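Local coordinates for transcription factor cep-1 (Caenorhabditis elegans, PDB 1T4W), which activates transcription at p53 consensus DNA sites through this zinc-binding DNA-binding domain, promoting apoptosis under genotoxic stress and ensuring proper meiotic chromosome segregation, at residues Glu1-Glu5 with Lys46-Arg50; Lys29-Thr33 with Asp184-Phe188; Val71-Arg76 with Glu166-Tyr171; Ser106-Ser111 with Thr121-Tyr125. All coordinates share one frame. Numbering follows the deposited sequence.

Contact 1: residues Glu1-Glu5 with Lys46-Arg50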
loop_
_atom_site.group_PDB
_atom_site.type_symbol
_atom_site.label_atom_id
_atom_site.label_comp_id
_atom_site.label_asym_id
_atom_site.label_seq_id
_atom_site.Cartn_x
_atom_site.Cartn_y
_atom_site.Cartn_z
ATOM N N GLU A 1 14.227 -18.464 -6.416
ATOM C CA GLU A 1 14.264 -18.818 -4.967
ATOM C C GLU A 1 13.018 -18.318 -4.235
ATOM O O GLU A 1 12.138 -19.106 -3.881
ATOM C CB GLU A 1 15.497 -18.214 -4.299
ATOM C CG GLU A 1 15.624 -18.594 -2.838
ATOM C CD GLU A 1 16.473 -17.619 -2.052
ATOM O OE1 GLU A 1 17.607 -17.326 -2.491
ATOM O OE2 GLU A 1 16.005 -17.150 -0.992
ATOM N N LYS A 2 12.960 -17.011 -3.989
ATOM C CA LYS A 2 11.817 -16.417 -3.308
ATOM C C LYS A 2 11.518 -15.018 -3.839
ATOM O O LYS A 2 12.426 -14.264 -4.186
ATOM C CB LYS A 2 12.071 -16.339 -1.799
ATOM C CG LYS A 2 13.225 -15.396 -1.405
ATOM C CD LYS A 2 13.296 -15.155 0.107
ATOM C CE LYS A 2 14.479 -14.240 0.473
ATOM N NZ LYS A 2 14.554 -13.899 1.937
ATOM N N TRP A 3 10.240 -14.673 -3.918
ATOM C CA TRP A 3 9.870 -13.333 -4.373
ATOM C C TRP A 3 8.503 -12.961 -3.844
ATOM O O TRP A 3 7.756 -13.822 -3.348
ATOM C CB TRP A 3 9.856 -13.246 -5.906
ATOM C CG TRP A 3 9.009 -14.303 -6.553
ATOM C CD1 TRP A 3 9.445 -15.478 -7.110
ATOM C CD2 TRP A 3 7.583 -14.302 -6.689
ATOM N NE1 TRP A 3 8.380 -16.200 -7.586
ATOM C CE2 TRP A 3 7.225 -15.506 -7.340
ATOM C CE3 TRP A 3 6.569 -13.404 -6.319
ATOM C CZ2 TRP A 3 5.895 -15.835 -7.633
ATOM C CZ3 TRP A 3 5.241 -13.735 -6.611
ATOM C CH2 TRP A 3 4.921 -14.941 -7.260
ATOM N N MET A 4 8.185 -11.673 -3.929
ATOM C CA MET A 4 6.873 -11.192 -3.514
ATOM C C MET A 4 6.486 -10.008 -4.377
ATOM O O MET A 4 7.336 -9.220 -4.792
ATOM C CB MET A 4 6.838 -10.803 -2.030
ATOM C CG MET A 4 5.424 -10.348 -1.564
ATOM S SD MET A 4 5.182 -10.293 0.247
ATOM C CE MET A 4 6.418 -9.241 0.655
ATOM N N GLU A 5 5.200 -9.908 -4.681
ATOM C CA GLU A 5 4.699 -8.819 -5.502
ATOM C C GLU A 5 3.404 -8.316 -4.926
ATOM O O GLU A 5 2.647 -9.092 -4.340
ATOM C CB GLU A 5 4.391 -9.292 -6.927
ATOM C CG GLU A 5 5.586 -9.734 -7.755
ATOM C CD GLU A 5 6.482 -8.580 -8.136
ATOM O OE1 GLU A 5 5.955 -7.501 -8.488
ATOM O OE2 GLU A 5 7.715 -8.753 -8.095
ATOM N N LYS A 46 6.426 -16.391 -3.438
ATOM C CA LYS A 46 6.955 -17.733 -3.570
ATOM C C LYS A 46 8.056 -17.832 -2.507
ATOM O O LYS A 46 8.933 -16.968 -2.414
ATOM C CB LYS A 46 7.556 -17.984 -4.942
ATOM C CG LYS A 46 8.019 -19.428 -5.084
ATOM C CD LYS A 46 9.421 -19.490 -5.646
ATOM C CE LYS A 46 10.034 -20.874 -5.459
ATOM N NZ LYS A 46 11.423 -20.921 -5.999
ATOM N N LEU A 47 7.990 -18.878 -1.697
ATOM C CA LEU A 47 8.958 -19.065 -0.629
ATOM C C LEU A 47 10.028 -20.089 -0.928
ATOM O O LEU A 47 9.864 -20.957 -1.778
ATOM C CB LEU A 47 8.244 -19.474 0.651
ATOM C CG LEU A 47 7.409 -18.366 1.288
ATOM C CD1 LEU A 47 6.649 -18.920 2.481
ATOM C CD2 LEU A 47 8.326 -17.227 1.696
ATOM N N ASP A 48 11.136 -19.974 -0.211
ATOM C CA ASP A 48 12.229 -20.904 -0.376
ATOM C C ASP A 48 11.958 -22.146 0.455
ATOM O O ASP A 48 10.860 -22.345 0.988
ATOM C CB ASP A 48 13.553 -20.256 0.041
ATOM C CG ASP A 48 13.437 -19.467 1.330
ATOM O OD1 ASP A 48 12.804 -18.386 1.321
ATOM O OD2 ASP A 48 13.972 -19.932 2.356
ATOM N N LYS A 49 12.981 -22.974 0.573
ATOM C CA LYS A 49 12.887 -24.230 1.289
ATOM C C LYS A 49 12.629 -24.101 2.789
ATOM O O LYS A 49 11.677 -24.680 3.318
ATOM C CB LYS A 49 14.167 -25.034 1.032
ATOM C CG LYS A 49 14.470 -25.258 -0.458
ATOM C CD LYS A 49 14.679 -23.936 -1.215
ATOM C CE LYS A 49 14.592 -24.108 -2.729
ATOM N NZ LYS A 49 14.620 -22.798 -3.452
ATOM N N ARG A 50 13.464 -23.330 3.473
ATOM C CA ARG A 50 13.317 -23.189 4.915
ATOM C C ARG A 50 12.006 -22.596 5.430
ATOM O O ARG A 50 11.698 -22.723 6.616
ATOM C CB ARG A 50 14.493 -22.394 5.479
ATOM C CG ARG A 50 14.678 -21.022 4.881
ATOM C CD ARG A 50 15.684 -20.245 5.702
ATOM N NE ARG A 50 15.317 -20.290 7.113
ATOM C CZ ARG A 50 15.927 -19.604 8.073
ATOM N NH1 ARG A 50 16.949 -18.808 7.780
ATOM N NH2 ARG A 50 15.507 -19.714 9.328
#
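The N-terminal edge strand of the four-stranded sheet in this p53-like beta sandwich pairs here with the end of strand 39-46, the two segments running roughly antiparallel. Lys46 makes the pairing: its N donates to Trp3 O (2.9 Å) and its O accepts from Trp3 N (3.0 Å), a hydrogen-bonded antiparallel pair with CA atoms 5.3 Å apart. Both side chains lie on the same face of the sheet, and Lys46 CB sits 3.6 Å from the centroid of the Trp3 five-membered ring, 27° off its normal, a CH-pi contact. The extended remainder of Lys46 runs on until NZ hydrogen-bonds Glu1 O at 2.9 Å. At Leu47 the side chain turns away from the N-terminal residues and packs on Ile167, Leu168 and Leu159. Asp48 points back, its OD1 3.5 Å from Lys2 CD, although Lys2 NZ finds its polar partner in Ile167 O. Lys49 closes the contact loosely, its NZ 4.3 Å from Glu1 CA.

Contact 2: residues Lys29-Thr33 with Asp184-Phe188; sequences KYLWT and DWKNF
Strand 29-33 has regular beta geometry (phi/psi near -125/135 at Tyr30-Trp32), and helix 184-188, with Phe188 N bonded to Asp184 O at 2.9 Å, packs alongside it. The axes approach to 9.4 Å at 150°, and the nearest CA pair is Trp32 with Trp185, 6.7 Å apart. Alternation along the strand sends Tyr30 and Trp32, both chi1 m, toward the helix. The Trp32 indole (chi2 -97°) is the main bump. It enters a hollow lined by Asp184, Trp185 and Phe188, so that Asp184 CB comes 3.4 Å from Trp32 CD1 and Phe188 CB 3.5 Å from Trp32 CZ2. Trp185 CA stands 3.9 Å from the centroid of the Trp32 six-membered ring, only 4° off its normal. Trp185 (chi1 t) then turns a ring edge to that indole in an offset edge-to-face pair, centroids 5.6 Å apart and planes at 76°. Phe188 (chi1 t) reaches back to touch both Trp32 and Tyr30; its CE1 lies 3.5 Å from Tyr30 CE2, the ring planes inclined at 38°. No hydrogen bond crosses the interface. This aromatic cluster seats the C-terminal helix 181-194 against hairpin 19-33, an arrangement corresponding to the loop-sheet-helix motif of p53-family DNA-binding domains.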
loop_
_atom_site.group_PDB
_atom_site.type_symbol
_atom_site.label_atom_id
_atom_site.label_comp_id
_atom_site.label_asym_id
_atom_site.label_seq_id
_atom_site.Cartn_x
_atom_site.Cartn_y
_atom_site.Cartn_z
ATOM N N LYS A 29 5.516 0.388 -9.775
ATOM C CA LYS A 29 4.065 0.459 -9.767
ATOM C C LYS A 29 3.452 1.734 -9.223
ATOM O O LYS A 29 3.861 2.233 -8.177
ATOM C CB LYS A 29 3.535 -0.750 -9.022
ATOM C CG LYS A 29 4.184 -2.026 -9.557
ATOM C CD LYS A 29 3.648 -3.248 -8.898
ATOM C CE LYS A 29 4.270 -4.490 -9.536
ATOM N NZ LYS A 29 3.836 -5.657 -8.773
ATOM N N TYR A 30 2.447 2.234 -9.936
ATOM C CA TYR A 30 1.758 3.472 -9.558
ATOM C C TYR A 30 0.259 3.280 -9.444
ATOM O O TYR A 30 -0.381 2.674 -10.304
ATOM C CB TYR A 30 2.027 4.573 -10.592
ATOM C CG TYR A 30 3.472 5.013 -10.674
ATOM C CD1 TYR A 30 4.471 4.128 -11.081
ATOM C CD2 TYR A 30 3.842 6.314 -10.323
ATOM C CE1 TYR A 30 5.808 4.526 -11.136
ATOM C CE2 TYR A 30 5.170 6.723 -10.375
ATOM C CZ TYR A 30 6.145 5.827 -10.783
ATOM O OH TYR A 30 7.447 6.249 -10.859
ATOM N N LEU A 31 -0.305 3.805 -8.369
ATOM C CA LEU A 31 -1.743 3.728 -8.154
ATOM C C LEU A 31 -2.341 5.126 -7.935
ATOM O O LEU A 31 -1.761 5.953 -7.230
ATOM C CB LEU A 31 -2.064 2.870 -6.915
ATOM C CG LEU A 31 -3.512 2.968 -6.400
ATOM C CD1 LEU A 31 -4.444 2.191 -7.329
ATOM C CD2 LEU A 31 -3.597 2.400 -4.973
ATOM N N TRP A 32 -3.482 5.388 -8.562
ATOM C CA TRP A 32 -4.196 6.646 -8.350
ATOM C C TRP A 32 -5.578 6.158 -7.975
ATOM O O TRP A 32 -6.109 5.266 -8.635
ATOM C CB TRP A 32 -4.300 7.491 -9.629
ATOM C CG TRP A 32 -2.967 7.949 -10.199
ATOM C CD1 TRP A 32 -2.350 9.155 -10.006
ATOM C CD2 TRP A 32 -2.111 7.191 -11.050
ATOM N NE1 TRP A 32 -1.161 9.199 -10.699
ATOM C CE2 TRP A 32 -0.988 8.002 -11.345
ATOM C CE3 TRP A 32 -2.181 5.897 -11.590
ATOM C CZ2 TRP A 32 0.058 7.562 -12.160
ATOM C CZ3 TRP A 32 -1.140 5.460 -12.400
ATOM C CH2 TRP A 32 -0.036 6.293 -12.679
ATOM N N THR A 33 -6.160 6.723 -6.923
ATOM C CA THR A 33 -7.512 6.321 -6.497
ATOM C C THR A 33 -8.174 7.483 -5.771
ATOM O O THR A 33 -7.488 8.381 -5.283
ATOM C CB THR A 33 -7.450 5.105 -5.515
ATOM O OG1 THR A 33 -8.751 4.814 -4.984
ATOM C CG2 THR A 33 -6.502 5.414 -4.361
ATOM N N ASP A 184 -4.849 11.878 -13.973
ATOM C CA ASP A 184 -3.455 11.701 -13.592
ATOM C C ASP A 184 -2.823 10.448 -14.207
ATOM O O ASP A 184 -1.674 10.473 -14.656
ATOM C CB ASP A 184 -3.341 11.697 -12.063
ATOM C CG ASP A 184 -3.727 13.050 -11.450
ATOM O OD1 ASP A 184 -3.192 14.059 -11.922
ATOM O OD2 ASP A 184 -4.547 13.107 -10.512
ATOM N N TRP A 185 -3.577 9.358 -14.219
ATOM C CA TRP A 185 -3.117 8.110 -14.825
ATOM C C TRP A 185 -2.822 8.337 -16.314
ATOM O O TRP A 185 -1.787 7.890 -16.833
ATOM C CB TRP A 185 -4.202 7.038 -14.715
ATOM C CG TRP A 185 -4.017 5.850 -15.658
ATOM C CD1 TRP A 185 -3.188 4.777 -15.475
ATOM C CD2 TRP A 185 -4.739 5.593 -16.877
ATOM N NE1 TRP A 185 -3.356 3.865 -16.497
ATOM C CE2 TRP A 185 -4.300 4.341 -17.368
ATOM C CE3 TRP A 185 -5.717 6.297 -17.597
ATOM C CZ2 TRP A 185 -4.804 3.775 -18.550
ATOM C CZ3 TRP A 185 -6.220 5.733 -18.777
ATOM C CH2 TRP A 185 -5.762 4.484 -19.240
ATOM N N LYS A 186 -3.733 9.016 -17.008
ATOM C CA LYS A 186 -3.538 9.243 -18.439
ATOM C C LYS A 186 -2.324 10.119 -18.714
ATOM O O LYS A 186 -1.539 9.847 -19.650
ATOM C CB LYS A 186 -4.797 9.848 -19.064
ATOM C CG LYS A 186 -4.686 10.230 -20.555
ATOM C CD LYS A 186 -4.240 9.067 -21.463
ATOM C CE LYS A 186 -5.200 7.894 -21.480
ATOM N NZ LYS A 186 -5.028 7.095 -22.777
ATOM N N ASN A 187 -2.165 11.169 -17.914
ATOM C CA ASN A 187 -1.015 12.051 -18.075
ATOM C C ASN A 187 0.247 11.228 -17.845
ATOM O O ASN A 187 1.228 11.354 -18.575
ATOM C CB ASN A 187 -1.054 13.208 -17.064
ATOM C CG ASN A 187 -2.057 14.279 -17.450
ATOM O OD1 ASN A 187 -2.475 14.339 -18.589
ATOM N ND2 ASN A 187 -2.419 15.144 -16.504
ATOM N N PHE A 188 0.231 10.398 -16.810
ATOM C CA PHE A 188 1.401 9.572 -16.523
ATOM C C PHE A 188 1.763 8.644 -17.687
ATOM O O PHE A 188 2.926 8.574 -18.098
ATOM C CB PHE A 188 1.165 8.729 -15.265
ATOM C CG PHE A 188 2.313 7.806 -14.923
ATOM C CD1 PHE A 188 3.362 8.243 -14.128
ATOM C CD2 PHE A 188 2.317 6.486 -15.365
ATOM C CE1 PHE A 188 4.395 7.372 -13.769
ATOM C CE2 PHE A 188 3.346 5.608 -15.011
ATOM C CZ PHE A 188 4.375 6.049 -14.215
#

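Contact 3: residues Val71-Arg76 with Glu166-Tyr171; sequences VEYAIR and EILHAY
One guanidinium serves two carboxylates and sets its NH2 over an imidazole. Arg76, chi1 m with chi2 and chi3 t, meets Glu166 side-on in a bidentate salt bridge, NE to Glu166 OE1 at 2.7 Å and NH2 to Glu166 OE2 at 2.8 Å. Its NH1 also bridges Glu72 OE1 at 2.8 Å, four residues earlier. Arg76 NH2 rests over one face of the His169 ring, 3.4 Å from His169 CG. Glu72 (m, m) completes the circuit, its OE2 accepting from His169 NE2 at 2.8 Å. Segment 71-76 begins as a short helix, Ile75 N bonding Val71 O at 2.9 Å; segment 166-171 is a strand, extended except at Ile167 (phi/psi -114/-20). Ile75 and Tyr171 CA atoms stay 8.8 Å apart. Glu166, His169 and Tyr171 point toward the helix; the three-residue step from Glu166 to His169 follows from the classic beta bulge at Ile167 and Leu168. Val71 CG2 makes a CH-pi contact over the Tyr171 ring, 4.0 Å from its centroid, while Ile75 CD1 reaches His169 CD2 at 3.8 Å. One water lies 2.6 Å from Glu72 OE2 and 2.5 Å from Tyr171 OH. The whole is a surface salt-bridge network fastening a helix to a bulged strand of the p53-like beta sandwich.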
loop_
_atom_site.group_PDB
_atom_site.type_symbol
_atom_site.label_atom_id
_atom_site.label_comp_id
_atom_site.label_asym_id
_atom_site.label_seq_id
_atom_site.Cartn_x
_atom_site.Cartn_y
_atom_site.Cartn_z
ATOM N N VAL A 71 13.048 5.086 -0.273
ATOM C CA VAL A 71 12.006 4.131 0.017
ATOM C C VAL A 71 12.384 2.997 0.965
ATOM O O VAL A 71 11.649 2.737 1.910
ATOM C CB VAL A 71 11.401 3.564 -1.304
ATOM C CG1 VAL A 71 12.426 2.709 -2.029
ATOM C CG2 VAL A 71 10.134 2.763 -0.999
ATOM N N GLU A 72 13.526 2.341 0.736
ATOM C CA GLU A 72 13.906 1.214 1.583
ATOM C C GLU A 72 14.014 1.652 3.035
ATOM O O GLU A 72 13.611 0.921 3.947
ATOM C CB GLU A 72 15.207 0.551 1.079
ATOM C CG GLU A 72 15.049 -0.205 -0.250
ATOM C CD GLU A 72 14.247 -1.513 -0.120
ATOM O OE1 GLU A 72 14.406 -2.209 0.903
ATOM O OE2 GLU A 72 13.479 -1.860 -1.046
ATOM N N TYR A 73 14.509 2.861 3.272
ATOM C CA TYR A 73 14.568 3.319 4.651
ATOM C C TYR A 73 13.160 3.665 5.163
ATOM O O TYR A 73 12.733 3.213 6.229
ATOM C CB TYR A 73 15.483 4.553 4.783
ATOM C CG TYR A 73 15.711 4.966 6.210
ATOM C CD1 TYR A 73 14.888 5.909 6.828
ATOM C CD2 TYR A 73 16.726 4.368 6.973
ATOM C CE1 TYR A 73 15.069 6.248 8.182
ATOM C CE2 TYR A 73 16.909 4.694 8.315
ATOM C CZ TYR A 73 16.077 5.631 8.912
ATOM O OH TYR A 73 16.244 5.927 10.242
ATOM N N ALA A 74 12.441 4.477 4.401
ATOM C CA ALA A 74 11.119 4.933 4.829
ATOM C C ALA A 74 10.130 3.833 5.198
ATOM O O ALA A 74 9.445 3.920 6.221
ATOM C CB ALA A 74 10.503 5.835 3.747
ATOM N N ILE A 75 10.066 2.781 4.388
ATOM C CA ILE A 75 9.095 1.733 4.671
ATOM C C ILE A 75 9.341 0.962 5.946
ATOM O O ILE A 75 8.437 0.291 6.440
ATOM C CB ILE A 75 8.972 0.760 3.484
ATOM C CG1 ILE A 75 10.300 0.033 3.263
ATOM C CG2 ILE A 75 8.492 1.542 2.231
ATOM C CD1 ILE A 75 10.247 -0.966 2.104
ATOM N N ARG A 76 10.556 1.057 6.487
ATOM C CA ARG A 76 10.858 0.356 7.725
ATOM C C ARG A 76 11.054 1.329 8.913
ATOM O O ARG A 76 11.360 0.919 10.023
ATOM C CB ARG A 76 12.091 -0.536 7.524
ATOM C CG ARG A 76 11.885 -1.683 6.507
ATOM C CD ARG A 76 13.164 -2.521 6.320
ATOM N NE ARG A 76 12.981 -3.504 5.247
ATOM C CZ ARG A 76 13.273 -3.268 3.972
ATOM N NH1 ARG A 76 13.780 -2.093 3.619
ATOM N NH2 ARG A 76 13.001 -4.174 3.034
ATOM N N GLU A 166 11.598 -10.052 8.918
ATOM C CA GLU A 166 11.085 -9.784 7.577
ATOM C C GLU A 166 11.852 -10.719 6.642
ATOM O O GLU A 166 13.085 -10.781 6.712
ATOM C CB GLU A 166 11.376 -8.345 7.156
ATOM C CG GLU A 166 11.150 -8.098 5.667
ATOM C CD GLU A 166 11.744 -6.775 5.171
ATOM O OE1 GLU A 166 11.803 -5.805 5.956
ATOM O OE2 GLU A 166 12.135 -6.693 3.986
ATOM N N ILE A 167 11.145 -11.469 5.795
ATOM C CA ILE A 167 11.853 -12.338 4.855
ATOM C C ILE A 167 11.648 -11.884 3.400
ATOM O O ILE A 167 12.448 -12.219 2.518
ATOM C CB ILE A 167 11.484 -13.852 5.029
ATOM C CG1 ILE A 167 10.004 -14.098 4.784
ATOM C CG2 ILE A 167 11.841 -14.316 6.446
ATOM C CD1 ILE A 167 9.643 -15.595 4.855
ATOM N N LEU A 168 10.599 -11.100 3.159
ATOM C CA LEU A 168 10.323 -10.550 1.821
ATOM C C LEU A 168 9.547 -9.264 1.989
ATOM O O LEU A 168 8.911 -9.055 3.021
ATOM C CB LEU A 168 9.469 -11.499 0.971
ATOM C CG LEU A 168 10.085 -12.742 0.312
ATOM C CD1 LEU A 168 8.965 -13.675 -0.149
ATOM C CD2 LEU A 168 10.951 -12.335 -0.861
ATOM N N HIS A 169 9.586 -8.416 0.970
ATOM C CA HIS A 169 8.848 -7.150 1.000
ATOM C C HIS A 169 8.488 -6.761 -0.411
ATOM O O HIS A 169 9.039 -7.309 -1.363
ATOM C CB HIS A 169 9.657 -6.013 1.670
ATOM C CG HIS A 169 10.800 -5.480 0.855
ATOM N ND1 HIS A 169 11.929 -6.213 0.578
ATOM C CD2 HIS A 169 11.006 -4.256 0.302
ATOM C CE1 HIS A 169 12.785 -5.470 -0.106
ATOM N NE2 HIS A 169 12.248 -4.277 -0.285
ATOM N N ALA A 170 7.542 -5.834 -0.544
ATOM C CA ALA A 170 7.116 -5.348 -1.856
ATOM C C ALA A 170 6.359 -4.060 -1.615
ATOM O O ALA A 170 5.878 -3.818 -0.512
ATOM C CB ALA A 170 6.197 -6.368 -2.554
ATOM N N TYR A 171 6.252 -3.225 -2.637
ATOM C CA TYR A 171 5.512 -1.995 -2.469
ATOM C C TYR A 171 5.029 -1.429 -3.783
ATOM O O TYR A 171 5.487 -1.836 -4.858
ATOM C CB TYR A 171 6.373 -0.939 -1.740
ATOM C CG TYR A 171 7.721 -0.669 -2.395
ATOM C CD1 TYR A 171 7.812 0.134 -3.533
ATOM C CD2 TYR A 171 8.887 -1.258 -1.908
ATOM C CE1 TYR A 171 9.011 0.339 -4.174
ATOM C CE2 TYR A 171 10.117 -1.062 -2.547
ATOM C CZ TYR A 171 10.159 -0.258 -3.683
ATOM O OH TYR A 171 11.328 -0.052 -4.343
HETATM O O HOH W 1 13.603 -0.753 -3.435
#

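Contact 4: residues Ser106-Ser111 with Thr121-Tyr125; sequences SEHEFS and TLIMY
His108, Ile123 and Leu122 bury more surface than any other residues in this beta-hairpin contact. His108 (chi1 m) points toward residues 121-125. Met124 lies over one face of its imidazole, CG 3.7 Å from the ring centroid (CH-pi) and SD 3.8 Å (Met-aromatic); Tyr125 CE2 comes 3.6 Å from His108 CE1, while His108 NE2 bonds to Gln130 O. Leu122 (m, t) and Phe110 form a non-hydrogen-bonded antiparallel pair, CA atoms 4.1 Å apart, with Phe110 CB 3.4 Å from Leu122 CD2. Ile123 N donates to Glu109 O at 2.7 Å. The return link is replaced by a water, 2.8 Å from Glu109 N and 2.6 Å from Ile123 O. Ile123 (m, p) shares a face with Glu109, Ser111 and Thr121, and its CD1 reaches Ser111 OG at 4.1 Å. Further along, the ladder is regular: Ser111 N to Thr121 O is 2.9 Å and Thr121 N to Ser111 O 2.8 Å. The axes approach to 4.4 Å at 144°. Strand 109-113 is outermost in the seven-stranded sheet; strand 119-123 lies between it and strand 57-65, and Leu122 packs inward on Leu58, Ile60 and, from strand 130-137 of the other sheet, Ala131 and Phe133.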
loop_
_atom_site.group_PDB
_atom_site.type_symbol
_atom_site.label_atom_id
_atom_site.label_comp_id
_atom_site.label_asym_id
_atom_site.label_seq_id
_atom_site.Cartn_x
_atom_site.Cartn_y
_atom_site.Cartn_z
ATOM N N SER A 106 -11.038 -8.659 3.877
ATOM C CA SER A 106 -9.786 -9.389 3.946
ATOM C C SER A 106 -10.089 -10.852 4.104
ATOM O O SER A 106 -10.856 -11.248 5.008
ATOM C CB SER A 106 -8.958 -8.930 5.159
ATOM O OG SER A 106 -7.756 -9.679 5.243
ATOM N N GLU A 107 -9.487 -11.658 3.235
ATOM C CA GLU A 107 -9.683 -13.097 3.300
ATOM C C GLU A 107 -8.962 -13.600 4.559
ATOM O O GLU A 107 -9.369 -14.583 5.158
ATOM C CB GLU A 107 -9.111 -13.785 2.052
ATOM C CG GLU A 107 -7.597 -13.663 1.944
ATOM C CD GLU A 107 -6.987 -14.632 0.939
ATOM O OE1 GLU A 107 -7.359 -15.827 0.950
ATOM O OE2 GLU A 107 -6.124 -14.205 0.149
ATOM N N HIS A 108 -7.900 -12.903 4.961
ATOM C CA HIS A 108 -7.134 -13.276 6.143
ATOM C C HIS A 108 -7.511 -12.523 7.404
ATOM O O HIS A 108 -7.943 -11.364 7.354
ATOM C CB HIS A 108 -5.638 -13.076 5.876
ATOM C CG HIS A 108 -5.083 -14.033 4.871
ATOM N ND1 HIS A 108 -5.077 -15.394 5.073
ATOM C CD2 HIS A 108 -4.500 -13.829 3.665
ATOM C CE1 HIS A 108 -4.510 -15.989 4.038
ATOM N NE2 HIS A 108 -4.151 -15.060 3.170
ATOM N N GLU A 109 -7.348 -13.189 8.542
ATOM C CA GLU A 109 -7.618 -12.558 9.825
ATOM C C GLU A 109 -6.537 -11.491 9.956
ATOM O O GLU A 109 -5.424 -11.692 9.471
ATOM C CB GLU A 109 -7.451 -13.580 10.958
ATOM C CG GLU A 109 -7.338 -12.960 12.342
ATOM C CD GLU A 109 -7.022 -13.993 13.423
ATOM O OE1 GLU A 109 -6.880 -15.198 13.106
ATOM O OE2 GLU A 109 -6.910 -13.591 14.592
ATOM N N PHE A 110 -6.842 -10.367 10.604
ATOM C CA PHE A 110 -5.826 -9.320 10.770
ATOM C C PHE A 110 -5.992 -8.616 12.105
ATOM O O PHE A 110 -7.034 -8.731 12.746
ATOM C CB PHE A 110 -5.916 -8.281 9.631
ATOM C CG PHE A 110 -7.212 -7.508 9.614
ATOM C CD1 PHE A 110 -7.359 -6.339 10.374
ATOM C CD2 PHE A 110 -8.290 -7.955 8.849
ATOM C CE1 PHE A 110 -8.569 -5.621 10.367
ATOM C CE2 PHE A 110 -9.498 -7.254 8.832
ATOM C CZ PHE A 110 -9.641 -6.082 9.592
ATOM N N SER A 111 -4.938 -7.919 12.521
ATOM C CA SER A 111 -4.919 -7.134 13.748
ATOM C C SER A 111 -4.248 -5.814 13.369
ATOM O O SER A 111 -3.653 -5.696 12.300
ATOM C CB SER A 111 -4.094 -7.812 14.842
ATOM O OG SER A 111 -2.723 -7.886 14.465
ATOM N N THR A 121 -1.636 -6.167 10.427
ATOM C CA THR A 121 -0.955 -7.449 10.323
ATOM C C THR A 121 -1.923 -8.564 10.015
ATOM O O THR A 121 -2.845 -8.859 10.798
ATOM C CB THR A 121 -0.199 -7.807 11.616
ATOM O OG1 THR A 121 0.795 -6.809 11.876
ATOM C CG2 THR A 121 0.500 -9.168 11.473
ATOM N N LEU A 122 -1.710 -9.203 8.878
ATOM C CA LEU A 122 -2.558 -10.309 8.482
ATOM C C LEU A 122 -1.986 -11.576 9.088
ATOM O O LEU A 122 -0.793 -11.845 8.938
ATOM C CB LEU A 122 -2.567 -10.474 6.960
ATOM C CG LEU A 122 -2.991 -9.287 6.109
ATOM C CD1 LEU A 122 -3.153 -9.756 4.654
ATOM C CD2 LEU A 122 -4.277 -8.715 6.627
ATOM N N ILE A 123 -2.827 -12.349 9.768
ATOM C CA ILE A 123 -2.371 -13.607 10.355
ATOM C C ILE A 123 -2.717 -14.688 9.367
ATOM O O ILE A 123 -3.884 -14.888 9.030
ATOM C CB ILE A 123 -3.061 -13.922 11.703
ATOM C CG1 ILE A 123 -2.561 -12.968 12.789
ATOM C CG2 ILE A 123 -2.751 -15.343 12.118
ATOM C CD1 ILE A 123 -3.068 -11.537 12.663
ATOM N N MET A 124 -1.698 -15.382 8.884
ATOM C CA MET A 124 -1.938 -16.424 7.915
ATOM C C MET A 124 -1.637 -17.819 8.412
ATOM O O MET A 124 -1.584 -18.056 9.614
ATOM C CB MET A 124 -1.163 -16.093 6.665
ATOM C CG MET A 124 -1.614 -14.704 6.202
ATOM S SD MET A 124 -0.948 -14.219 4.654
ATOM C CE MET A 124 0.798 -14.223 5.076
ATOM N N TYR A 125 -1.441 -18.749 7.492
ATOM C CA TYR A 125 -1.192 -20.122 7.891
ATOM C C TYR A 125 -0.117 -20.703 7.003
ATOM O O TYR A 125 0.104 -20.219 5.885
ATOM C CB TYR A 125 -2.488 -20.917 7.747
ATOM C CG TYR A 125 -3.109 -20.703 6.390
ATOM C CD1 TYR A 125 -2.682 -21.433 5.278
ATOM C CD2 TYR A 125 -4.080 -19.721 6.198
ATOM C CE1 TYR A 125 -3.206 -21.188 4.006
ATOM C CE2 TYR A 125 -4.611 -19.466 4.931
ATOM C CZ TYR A 125 -4.171 -20.200 3.844
ATOM O OH TYR A 125 -4.691 -19.941 2.599
HETATM O O HOH W 2 -4.210 -17.389 0.923
HETATM O O HOH W 3 -6.270 -15.799 8.500
#

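How the contacts relate
Contact 1 belongs to the four-stranded sheet of the sandwich, whereas contacts 2, 3 and 4 all involve the seven-stranded one. The N-terminal segment 1-5 ties the sheets together: Lys2 NZ lies 2.8 Å from Ile167 O, a probable hydrogen bond, and Met4 CE packs 3.2 Å from His169 CA, joining contacts 1 and 3. It also reaches contact 2, through the Glu5 OE1 to Lys29 NZ salt bridge of 2.8 Å. Strands 29-33 and 166-177 are sheet neighbours, yet the centres of contacts 2 and 3 stand 22 Å apart. Contacts 2 and 4 fall on opposite sides of the chain's centre, 28 Å between centres. All four lie away from the zinc bound by Cys85, His88, Cys139 and Cys143.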